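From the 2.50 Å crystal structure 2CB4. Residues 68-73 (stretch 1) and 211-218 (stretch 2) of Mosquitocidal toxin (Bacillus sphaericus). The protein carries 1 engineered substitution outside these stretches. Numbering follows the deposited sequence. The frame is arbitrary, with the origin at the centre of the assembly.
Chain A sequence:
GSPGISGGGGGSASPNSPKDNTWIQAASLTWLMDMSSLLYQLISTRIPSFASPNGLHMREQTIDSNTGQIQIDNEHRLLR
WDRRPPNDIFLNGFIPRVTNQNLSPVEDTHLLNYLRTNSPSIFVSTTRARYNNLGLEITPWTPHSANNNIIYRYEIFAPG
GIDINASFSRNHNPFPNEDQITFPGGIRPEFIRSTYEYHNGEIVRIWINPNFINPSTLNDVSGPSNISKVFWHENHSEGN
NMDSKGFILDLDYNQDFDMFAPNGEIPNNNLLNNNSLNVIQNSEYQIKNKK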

# COMPACT_ATOMS: atom_id res chain seq x y z
N GLY A 68 6.22 -17.32 -48.99
CA GLY A 68 5.75 -17.49 -47.60
C GLY A 68 5.94 -16.10 -46.94
O GLY A 68 5.60 -15.87 -45.77
N GLN A 69 6.41 -15.17 -47.74
CA GLN A 69 6.74 -13.81 -47.35
C GLN A 69 5.71 -12.72 -47.60
O GLN A 69 4.89 -12.76 -48.55
CB GLN A 69 8.02 -13.45 -48.07
CG GLN A 69 9.11 -14.45 -47.74
CD GLN A 69 10.47 -13.95 -48.07
OE1 GLN A 69 10.62 -12.89 -48.66
NE2 GLN A 69 11.48 -14.75 -47.72
N ILE A 70 5.76 -11.69 -46.74
CA ILE A 70 4.86 -10.58 -46.82
C ILE A 70 4.90 -10.00 -48.22
O ILE A 70 5.96 -9.74 -48.79
CB ILE A 70 5.23 -9.47 -45.72
CG1 ILE A 70 5.27 -10.06 -44.31
CG2 ILE A 70 4.28 -8.33 -45.74
CD1 ILE A 70 4.10 -10.88 -44.01
N GLN A 71 3.72 -9.76 -48.77
CA GLN A 71 3.55 -9.16 -50.08
C GLN A 71 3.78 -7.65 -49.94
O GLN A 71 3.02 -6.94 -49.25
CB GLN A 71 2.12 -9.43 -50.57
CG GLN A 71 1.84 -8.97 -51.99
CD GLN A 71 2.72 -9.67 -52.98
OE1 GLN A 71 3.04 -10.85 -52.80
NE2 GLN A 71 3.18 -8.95 -53.99
N ILE A 72 4.82 -7.17 -50.57
CA ILE A 72 5.17 -5.77 -50.50
C ILE A 72 4.94 -5.08 -51.84
O ILE A 72 5.82 -5.08 -52.69
CB ILE A 72 6.68 -5.62 -50.02
CG1 ILE A 72 6.85 -6.25 -48.63
CG2 ILE A 72 7.12 -4.14 -50.02
CD1 ILE A 72 8.24 -6.45 -48.24
N ASP A 73 3.75 -4.52 -52.02
CA ASP A 73 3.38 -3.80 -53.24
C ASP A 73 2.41 -2.68 -52.87
O ASP A 73 1.84 -2.69 -51.78
CB ASP A 73 2.78 -4.74 -54.33
CG ASP A 73 1.60 -5.57 -53.85
OD1 ASP A 73 0.93 -5.21 -52.86
OD2 ASP A 73 1.32 -6.60 -54.49
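Stretch 2, residues 211-218: NFINPSTL

Residues 68-73 form an irregular, largely extended segment without helix or regular strand; Gly68, at phi/psi 89/1, adopts a conformation that favours glycine, and the residues after it have negative phi and positive psi. Stretch 2 begins as loop and enters a 3-10 segment at Pro215. There the carbonyl of Asn214 accepts two hydrogen bonds from Thr217, one from N (N to O, 3.2 Å) and one from the side chain (OG1 to O, 2.9 Å), while Leu218 N makes a weak bond to Pro215 O (3.3 Å). The two chains run in the same order past each other, Ile70 opposite Ile213 (CA to CA, 7.9 Å) and Ile72 opposite Thr217 (CA to CA, 8.4 Å). No hydrogen bond joins them, so the contact, which buries 239 Å² in all, rests on side-chain packing.

Ile72 contributes most of the covered surface on stretch 1. Its m,t rotamer extends CD1 to 3.5 Å from Asn214 CB, 4.1 Å from Thr217 CG2 and 3.7 Å from Phe212 CE2, the last at the edge of the ring. Ile70 makes a second apolar contact, its CG1 lying 3.9 Å from Ile213 CG2. Gln71 points elsewhere and instead binds within its own stretch, NE2 donating to Asp73 OD2 at 3.0 Å.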

# COMPACT_ATOMS: atom_id res chain seq x y z
N ASN A 211 15.06 -3.30 -39.14
CA ASN A 211 14.55 -4.60 -38.75
C ASN A 211 13.26 -4.99 -39.45
O ASN A 211 12.60 -5.95 -39.08
CB ASN A 211 14.33 -4.65 -37.23
CG ASN A 211 15.54 -4.15 -36.46
OD1 ASN A 211 16.66 -4.47 -36.78
ND2 ASN A 211 15.29 -3.36 -35.45
N PHE A 212 12.89 -4.23 -40.47
CA PHE A 212 11.69 -4.54 -41.23
C PHE A 212 11.88 -5.98 -41.81
O PHE A 212 12.95 -6.36 -42.25
CB PHE A 212 11.52 -3.51 -42.35
CG PHE A 212 10.36 -3.82 -43.26
CD1 PHE A 212 9.07 -3.89 -42.76
CD2 PHE A 212 10.58 -4.10 -44.61
CE1 PHE A 212 7.99 -4.21 -43.59
CE2 PHE A 212 9.50 -4.41 -45.44
CZ PHE A 212 8.21 -4.49 -44.93
N ILE A 213 10.81 -6.76 -41.75
CA ILE A 213 10.76 -8.15 -42.18
C ILE A 213 11.44 -8.46 -43.54
O ILE A 213 11.97 -9.56 -43.72
CB ILE A 213 9.31 -8.63 -42.15
CG1 ILE A 213 9.22 -10.14 -41.86
CG2 ILE A 213 8.59 -8.19 -43.42
CD1 ILE A 213 10.04 -10.60 -40.73
N ASN A 214 11.46 -7.51 -44.48
CA ASN A 214 12.16 -7.69 -45.78
C ASN A 214 13.11 -6.52 -46.03
O ASN A 214 12.77 -5.57 -46.73
CB ASN A 214 11.19 -7.75 -46.95
CG ASN A 214 11.85 -8.31 -48.22
OD1 ASN A 214 11.17 -8.88 -49.07
ND2 ASN A 214 13.18 -8.16 -48.34
N PRO A 215 14.30 -6.62 -45.46
CA PRO A 215 15.32 -5.57 -45.56
C PRO A 215 15.83 -5.23 -46.95
O PRO A 215 16.44 -4.18 -47.15
CB PRO A 215 16.49 -6.11 -44.69
CG PRO A 215 16.04 -7.41 -44.12
CD PRO A 215 14.81 -7.85 -44.81
N SER A 216 15.61 -6.12 -47.91
CA SER A 216 16.09 -5.84 -49.28
C SER A 216 15.25 -4.76 -49.95
O SER A 216 15.66 -4.17 -50.96
CB SER A 216 16.11 -7.12 -50.13
OG SER A 216 14.80 -7.63 -50.31
N THR A 217 14.07 -4.46 -49.38
CA THR A 217 13.21 -3.41 -49.95
C THR A 217 13.42 -2.02 -49.32
O THR A 217 12.80 -1.06 -49.75
CB THR A 217 11.73 -3.77 -49.82
OG1 THR A 217 11.36 -3.73 -48.43
CG2 THR A 217 11.45 -5.19 -50.40
N LEU A 218 14.30 -1.91 -48.32
CA LEU A 218 14.51 -0.63 -47.64
C LEU A 218 14.82 0.55 -48.57
O LEU A 218 14.42 1.69 -48.31
CB LEU A 218 15.47 -0.73 -46.45
CG LEU A 218 15.04 -1.70 -45.33
CD1 LEU A 218 16.07 -1.77 -44.22
CD2 LEU A 218 13.66 -1.39 -44.80